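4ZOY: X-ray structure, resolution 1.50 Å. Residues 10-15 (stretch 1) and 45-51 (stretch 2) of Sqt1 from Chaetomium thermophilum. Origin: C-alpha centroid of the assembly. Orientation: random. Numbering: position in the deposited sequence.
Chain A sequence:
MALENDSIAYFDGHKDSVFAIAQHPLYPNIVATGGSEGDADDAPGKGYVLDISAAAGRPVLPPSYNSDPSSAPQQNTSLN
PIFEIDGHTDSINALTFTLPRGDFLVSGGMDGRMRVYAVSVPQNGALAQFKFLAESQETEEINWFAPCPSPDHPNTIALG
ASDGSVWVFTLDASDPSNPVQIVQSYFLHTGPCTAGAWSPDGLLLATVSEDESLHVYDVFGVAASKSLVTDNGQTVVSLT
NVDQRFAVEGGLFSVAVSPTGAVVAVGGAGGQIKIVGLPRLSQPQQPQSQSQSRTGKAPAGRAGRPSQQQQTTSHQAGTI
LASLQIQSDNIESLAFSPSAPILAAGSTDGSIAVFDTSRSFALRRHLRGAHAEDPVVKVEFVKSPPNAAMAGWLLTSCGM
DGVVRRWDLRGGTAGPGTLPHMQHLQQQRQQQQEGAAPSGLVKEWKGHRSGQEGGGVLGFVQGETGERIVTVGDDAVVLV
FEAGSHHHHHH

Stretch 1, residues 10-15: YFDGHK
Stretch 2 (45-51) GKGYVLD

The two stretches are held together by a small aromatic cluster centred on Tyr48, with no direct hydrogen bond across the contact and one water bridging its polar margin. Stretch 2 is an extended strand throughout; stretch 1 continues a strand through Phe11 (phi/psi -138/122), then turns through Asp12 (-114/17) and Gly13 (-63/-34) before His14 (-61/139). The touching segments run nearly antiparallel, 168° apart, with CA of Phe11 8.6 Å from CA of Leu50 and CA of His14 7.1 Å from CA of Lys46. These spacings are too wide for backbone pairing, so side chains fill the gap.

Strand alternation directs Lys46, Tyr48 and Leu50 toward stretch 1 and Val49 away. Tyr48 (chi1 -67°, m; chi2 -83°) receives the edge of Phe11 (chi1 172°, t; chi2 65°) on its face: centroids lie 4.8 Å apart, planes meet at 73°, and Phe11 CE2 comes 3.4 Å from Tyr48 CD2. The edge of Tyr48 in turn faces the ring of His14 (chi1 -67°, m; chi2 -87°), with centroids 5.1 Å apart, planes at 88°, and His14 NE2 3.6 Å from Tyr48 CD2. Flat rings suit this packing because each offers both an edge and a face. Leu50 (m, t) supplies a compact methyl: its CD2 sits 3.9 Å from the Phe11 ring centroid, 11° off the normal, a CH-pi contact within the buried apolar part.

His14 CE1 also approaches Lys46 O at 3.5 Å, while the Lys46 side chain (t, p, t, t) starts toward stretch 1 at its CA-to-CB bond but its end leads away. Gly13 suits the turn because an ideal CB would lie 2.2 Å from Phe11 CZ. At the margin, the water donates to Gly13 O (2.8 Å from the water oxygen) and accepts from Tyr48 OH (2.6 Å), so tyrosine combines an apolar ring with a solvated hydroxyl.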

# COMPACT_ATOMS: atom_id res chain seq x y z
N TYR A 10 -18.28 8.32 10.18
CA TYR A 10 -17.26 7.66 10.96
C TYR A 10 -17.70 6.27 11.35
O TYR A 10 -18.89 5.93 11.28
CB TYR A 10 -16.93 8.47 12.22
CG TYR A 10 -18.02 8.46 13.26
CD1 TYR A 10 -19.14 9.26 13.12
CD2 TYR A 10 -17.92 7.67 14.39
CE1 TYR A 10 -20.15 9.26 14.08
CE2 TYR A 10 -18.91 7.66 15.35
CZ TYR A 10 -20.02 8.46 15.19
OH TYR A 10 -21.02 8.44 16.15
N PHE A 11 -16.73 5.46 11.75
CA PHE A 11 -17.02 4.16 12.32
C PHE A 11 -16.10 3.96 13.51
O PHE A 11 -14.88 4.01 13.36
CB PHE A 11 -16.85 3.05 11.30
CG PHE A 11 -16.94 1.67 11.88
CD1 PHE A 11 -18.12 1.22 12.44
CD2 PHE A 11 -15.84 0.83 11.87
CE1 PHE A 11 -18.21 -0.05 12.99
CE2 PHE A 11 -15.92 -0.44 12.41
CZ PHE A 11 -17.11 -0.89 12.97
N ASP A 12 -16.67 3.74 14.69
CA ASP A 12 -15.87 3.64 15.89
C ASP A 12 -15.90 2.24 16.52
O ASP A 12 -15.50 2.08 17.67
CB ASP A 12 -16.33 4.68 16.92
CG ASP A 12 -17.72 4.39 17.45
OD1 ASP A 12 -18.60 4.04 16.64
OD2 ASP A 12 -17.91 4.48 18.68
N GLY A 13 -16.33 1.24 15.75
CA GLY A 13 -16.45 -0.12 16.26
C GLY A 13 -15.17 -0.81 16.71
O GLY A 13 -15.18 -1.62 17.63
N HIS A 14 -14.05 -0.53 16.04
CA HIS A 14 -12.78 -1.12 16.47
C HIS A 14 -12.44 -0.68 17.89
O HIS A 14 -12.63 0.47 18.25
CB HIS A 14 -11.64 -0.71 15.52
CG HIS A 14 -11.78 -1.27 14.14
ND1 HIS A 14 -11.30 -2.52 13.79
CD2 HIS A 14 -12.32 -0.76 13.01
CE1 HIS A 14 -11.54 -2.75 12.52
NE2 HIS A 14 -12.16 -1.69 12.01
N LYS A 15 -11.93 -1.61 18.70
CA LYS A 15 -11.61 -1.26 20.08
C LYS A 15 -10.23 -0.64 20.22
O LYS A 15 -9.94 0.05 21.19
CB LYS A 15 -11.71 -2.49 20.98
CG LYS A 15 -13.11 -3.09 21.03
CD LYS A 15 -13.17 -4.28 21.96
CE LYS A 15 -14.57 -4.85 22.04
NZ LYS A 15 -14.62 -6.03 22.94
N GLY A 45 -7.69 -9.93 17.00
CA GLY A 45 -7.86 -8.98 15.92
C GLY A 45 -9.32 -8.96 15.52
O GLY A 45 -10.08 -9.88 15.83
N LYS A 46 -9.72 -7.91 14.82
CA LYS A 46 -11.09 -7.75 14.40
C LYS A 46 -11.12 -6.95 13.11
O LYS A 46 -10.37 -5.98 12.94
CB LYS A 46 -11.92 -7.04 15.47
CG LYS A 46 -13.38 -6.85 15.13
CD LYS A 46 -14.16 -8.13 15.34
CE LYS A 46 -15.66 -7.89 15.29
NZ LYS A 46 -16.43 -9.12 15.62
N GLY A 47 -12.02 -7.34 12.22
CA GLY A 47 -12.23 -6.60 11.00
C GLY A 47 -13.71 -6.34 10.77
O GLY A 47 -14.57 -7.01 11.35
N TYR A 48 -13.99 -5.37 9.92
CA TYR A 48 -15.35 -5.04 9.54
C TYR A 48 -15.43 -4.73 8.06
O TYR A 48 -14.45 -4.28 7.46
CB TYR A 48 -15.86 -3.84 10.34
CG TYR A 48 -16.03 -4.09 11.82
CD1 TYR A 48 -17.19 -4.70 12.30
CD2 TYR A 48 -15.05 -3.72 12.72
CE1 TYR A 48 -17.35 -4.93 13.65
CE2 TYR A 48 -15.21 -3.95 14.09
CZ TYR A 48 -16.36 -4.56 14.54
OH TYR A 48 -16.53 -4.79 15.89
N VAL A 49 -16.59 -4.96 7.46
CA VAL A 49 -16.85 -4.44 6.14
C VAL A 49 -17.90 -3.35 6.26
O VAL A 49 -18.92 -3.53 6.93
CB VAL A 49 -17.32 -5.52 5.15
CG1 VAL A 49 -17.53 -4.90 3.77
CG2 VAL A 49 -16.30 -6.65 5.10
N LEU A 50 -17.64 -2.22 5.62
CA LEU A 50 -18.52 -1.06 5.69
C LEU A 50 -19.08 -0.73 4.32
O LEU A 50 -18.45 -1.04 3.30
CB LEU A 50 -17.78 0.15 6.24
CG LEU A 50 -17.00 -0.06 7.53
CD1 LEU A 50 -16.13 1.13 7.84
CD2 LEU A 50 -17.95 -0.32 8.70
N ASP A 51 -20.26 -0.11 4.30
CA ASP A 51 -20.85 0.45 3.10
C ASP A 51 -20.92 1.96 3.27
O ASP A 51 -21.80 2.48 3.96
CB ASP A 51 -22.24 -0.14 2.83
CG ASP A 51 -22.81 0.28 1.49
OD1 ASP A 51 -22.33 1.28 0.91
OD2 ASP A 51 -23.75 -0.39 1.02
O HOH W 1 -14.76 -4.38 17.80